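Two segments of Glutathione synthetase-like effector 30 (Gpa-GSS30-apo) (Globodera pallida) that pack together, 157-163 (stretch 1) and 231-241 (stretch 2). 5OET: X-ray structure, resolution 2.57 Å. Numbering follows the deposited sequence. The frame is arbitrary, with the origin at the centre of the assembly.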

# COMPACT_ATOMS: atom_id res chain seq x y z
N ARG A 157 24.35 -31.23 5.02
CA ARG A 157 25.15 -30.48 4.06
C ARG A 157 25.24 -28.99 4.36
O ARG A 157 26.23 -28.36 4.02
CB ARG A 157 24.64 -30.75 2.65
CG ARG A 157 25.21 -32.07 2.14
CD ARG A 157 24.48 -32.58 0.93
NE ARG A 157 24.90 -33.95 0.62
CZ ARG A 157 24.43 -34.68 -0.39
NH1 ARG A 157 24.88 -35.92 -0.55
NH2 ARG A 157 23.53 -34.17 -1.24
N GLN A 158 24.20 -28.44 4.98
CA GLN A 158 24.22 -27.07 5.49
C GLN A 158 23.88 -27.07 6.98
O GLN A 158 22.72 -27.19 7.33
CB GLN A 158 23.25 -26.19 4.70
CG GLN A 158 23.30 -24.71 5.05
CD GLN A 158 24.70 -24.13 5.23
OE1 GLN A 158 25.27 -24.18 6.32
NE2 GLN A 158 25.24 -23.55 4.17
N PRO A 159 24.90 -26.95 7.86
CA PRO A 159 24.67 -26.85 9.32
C PRO A 159 23.90 -25.62 9.78
O PRO A 159 23.22 -25.67 10.79
CB PRO A 159 26.10 -26.77 9.90
CG PRO A 159 26.96 -27.39 8.87
CD PRO A 159 26.34 -27.02 7.55
N VAL A 160 24.03 -24.51 9.04
CA VAL A 160 23.40 -23.24 9.41
C VAL A 160 21.94 -23.23 8.97
O VAL A 160 21.63 -23.35 7.79
CB VAL A 160 24.15 -22.02 8.83
CG1 VAL A 160 23.39 -20.73 9.09
CG2 VAL A 160 25.55 -21.94 9.41
N ALA A 161 21.07 -23.08 9.96
CA ALA A 161 19.63 -22.96 9.77
C ALA A 161 19.23 -21.56 10.17
O ALA A 161 19.82 -20.97 11.05
CB ALA A 161 18.89 -23.99 10.63
N MET A 162 18.22 -21.06 9.48
CA MET A 162 17.52 -19.83 9.83
C MET A 162 16.19 -20.27 10.40
O MET A 162 15.50 -21.07 9.79
CB MET A 162 17.28 -19.00 8.58
CG MET A 162 16.37 -17.81 8.79
SD MET A 162 16.46 -16.77 7.34
CE MET A 162 14.94 -15.85 7.56
N PHE A 163 15.83 -19.74 11.56
CA PHE A 163 14.71 -20.29 12.31
C PHE A 163 13.87 -19.14 12.84
O PHE A 163 14.30 -18.42 13.73
CB PHE A 163 15.27 -21.18 13.41
CG PHE A 163 14.26 -21.60 14.43
CD1 PHE A 163 12.98 -22.00 14.06
CD2 PHE A 163 14.60 -21.61 15.78
CE1 PHE A 163 12.05 -22.38 15.02
CE2 PHE A 163 13.69 -21.99 16.75
CZ PHE A 163 12.42 -22.37 16.37
N GLU A 231 16.29 -8.42 8.08
CA GLU A 231 17.58 -8.42 8.79
C GLU A 231 18.12 -9.83 9.01
O GLU A 231 19.33 -10.01 9.05
CB GLU A 231 17.50 -7.72 10.14
CG GLU A 231 17.34 -6.20 10.09
CD GLU A 231 16.94 -5.57 11.45
OE1 GLU A 231 17.25 -4.37 11.66
OE2 GLU A 231 16.31 -6.26 12.32
N THR A 232 17.23 -10.80 9.16
CA THR A 232 17.62 -12.19 9.39
C THR A 232 18.02 -12.91 8.09
O THR A 232 18.95 -13.72 8.07
CB THR A 232 16.48 -12.96 10.10
OG1 THR A 232 16.13 -12.27 11.31
CG2 THR A 232 16.90 -14.37 10.46
N LEU A 233 17.29 -12.63 7.00
CA LEU A 233 17.68 -13.09 5.65
C LEU A 233 19.04 -12.54 5.20
O LEU A 233 19.85 -13.28 4.65
CB LEU A 233 16.61 -12.74 4.61
CG LEU A 233 15.33 -13.59 4.59
CD1 LEU A 233 14.25 -12.88 3.79
CD2 LEU A 233 15.60 -14.99 4.01
N TYR A 234 19.26 -11.24 5.40
CA TYR A 234 20.56 -10.62 5.13
C TYR A 234 21.70 -11.31 5.90
O TYR A 234 22.75 -11.59 5.32
CB TYR A 234 20.52 -9.14 5.50
CG TYR A 234 21.82 -8.40 5.23
CD1 TYR A 234 22.23 -8.15 3.95
CD2 TYR A 234 22.61 -7.92 6.27
CE1 TYR A 234 23.39 -7.43 3.68
CE2 TYR A 234 23.79 -7.24 6.01
CZ TYR A 234 24.17 -7.00 4.72
OH TYR A 234 25.32 -6.32 4.48
N GLN A 235 21.50 -11.57 7.19
CA GLN A 235 22.50 -12.28 7.98
C GLN A 235 22.69 -13.72 7.49
O GLN A 235 23.80 -14.20 7.52
CB GLN A 235 22.16 -12.29 9.47
CG GLN A 235 22.20 -10.94 10.15
CD GLN A 235 23.58 -10.35 10.21
OE1 GLN A 235 24.55 -11.02 10.57
NE2 GLN A 235 23.70 -9.09 9.84
N ALA A 236 21.63 -14.38 7.04
CA ALA A 236 21.77 -15.72 6.45
C ALA A 236 22.58 -15.70 5.14
O ALA A 236 23.47 -16.53 4.93
CB ALA A 236 20.41 -16.36 6.21
N TRP A 237 22.27 -14.74 4.28
CA TRP A 237 23.01 -14.54 3.05
C TRP A 237 24.50 -14.35 3.36
O TRP A 237 25.34 -15.00 2.75
CB TRP A 237 22.46 -13.32 2.33
CG TRP A 237 23.04 -13.09 1.00
CD1 TRP A 237 22.74 -13.75 -0.16
CD2 TRP A 237 24.04 -12.12 0.67
NE1 TRP A 237 23.49 -13.24 -1.19
CE2 TRP A 237 24.28 -12.23 -0.70
CE3 TRP A 237 24.74 -11.17 1.41
CZ2 TRP A 237 25.21 -11.43 -1.35
CZ3 TRP A 237 25.64 -10.37 0.76
CH2 TRP A 237 25.88 -10.50 -0.60
N LEU A 238 24.82 -13.49 4.32
CA LEU A 238 26.20 -13.30 4.75
C LEU A 238 26.87 -14.57 5.27
O LEU A 238 28.03 -14.81 4.96
CB LEU A 238 26.31 -12.21 5.81
CG LEU A 238 26.07 -10.76 5.40
CD1 LEU A 238 26.15 -9.88 6.65
CD2 LEU A 238 27.09 -10.31 4.36
N GLU A 239 26.16 -15.39 6.06
CA GLU A 239 26.75 -16.65 6.56
C GLU A 239 27.05 -17.64 5.43
O GLU A 239 27.92 -18.47 5.57
CB GLU A 239 25.87 -17.36 7.59
CG GLU A 239 25.36 -16.56 8.80
CD GLU A 239 26.28 -15.43 9.33
OE1 GLU A 239 27.47 -15.69 9.66
OE2 GLU A 239 25.78 -14.27 9.43
N PHE A 240 26.32 -17.57 4.32
CA PHE A 240 26.61 -18.39 3.15
C PHE A 240 27.89 -17.92 2.42
O PHE A 240 28.65 -18.74 1.92
CB PHE A 240 25.42 -18.40 2.18
CG PHE A 240 25.52 -19.43 1.11
CD1 PHE A 240 25.17 -20.74 1.37
CD2 PHE A 240 25.97 -19.09 -0.16
CE1 PHE A 240 25.29 -21.70 0.37
CE2 PHE A 240 26.07 -20.05 -1.16
CZ PHE A 240 25.73 -21.35 -0.90
N GLY A 241 28.10 -16.61 2.37
CA GLY A 241 29.39 -16.03 2.02
C GLY A 241 29.78 -16.08 0.55
O GLY A 241 30.95 -16.24 0.23

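Strand 160-163 lies against helix 231-240 in a nearly antiparallel arrangement, with 176° between their N-to-C directions and a closest axis approach of 9.5 Å. The two stretches bury 286 Å² between them, and the closest atom pairs are between side chains, with no hydrogen bond crossing from one stretch to the other.

Apolar packing centres on Met 162, which has the largest area covered by the opposing stretch. All three of its chi angles are t, so the side chain runs extended, and its end packs against Thr 232, Leu 233 and Ala 236. Met 162 SD lies 4.1 Å from Ala 236 CB; the CA atoms of Met 162 and Ala 236 are 6.8 Å apart, and only a methyl projects from the helix at this point. Farther out, Met 162 CE sits 3.7 Å from Leu 233 CD2 and 3.8 Å from Thr 232 CG2. The CA-to-CB bond of Leu 233 points away from the strand, but the end of its side chain comes nearer and makes this contact. Thr 232 offers its methyl here, while its OG1 is hydrogen-bonded elsewhere in the structure.

Toward the C-terminal end of the helix the packing is looser and more exposed. Val 160 CG1 approaches Glu 239 CB at 4.4 Å, so the glutamate contributes aliphatic carbon; its carboxyl end leads away from the strand, with Glu 239 OE2 2.8 Å from Gln 235 O.

An amide-to-ring contact completes the set: Gln 158 NE2 lies 4.0 Å from Phe 240 CD1, at the ring edge and near its plane. The same glutamine is tied within its own stretch by a hydrogen bond from Val 160 N to Gln 158 OE1 (3.0 Å, 161°), so OE1 faces the start of the strand while NE2 lies at the ring edge.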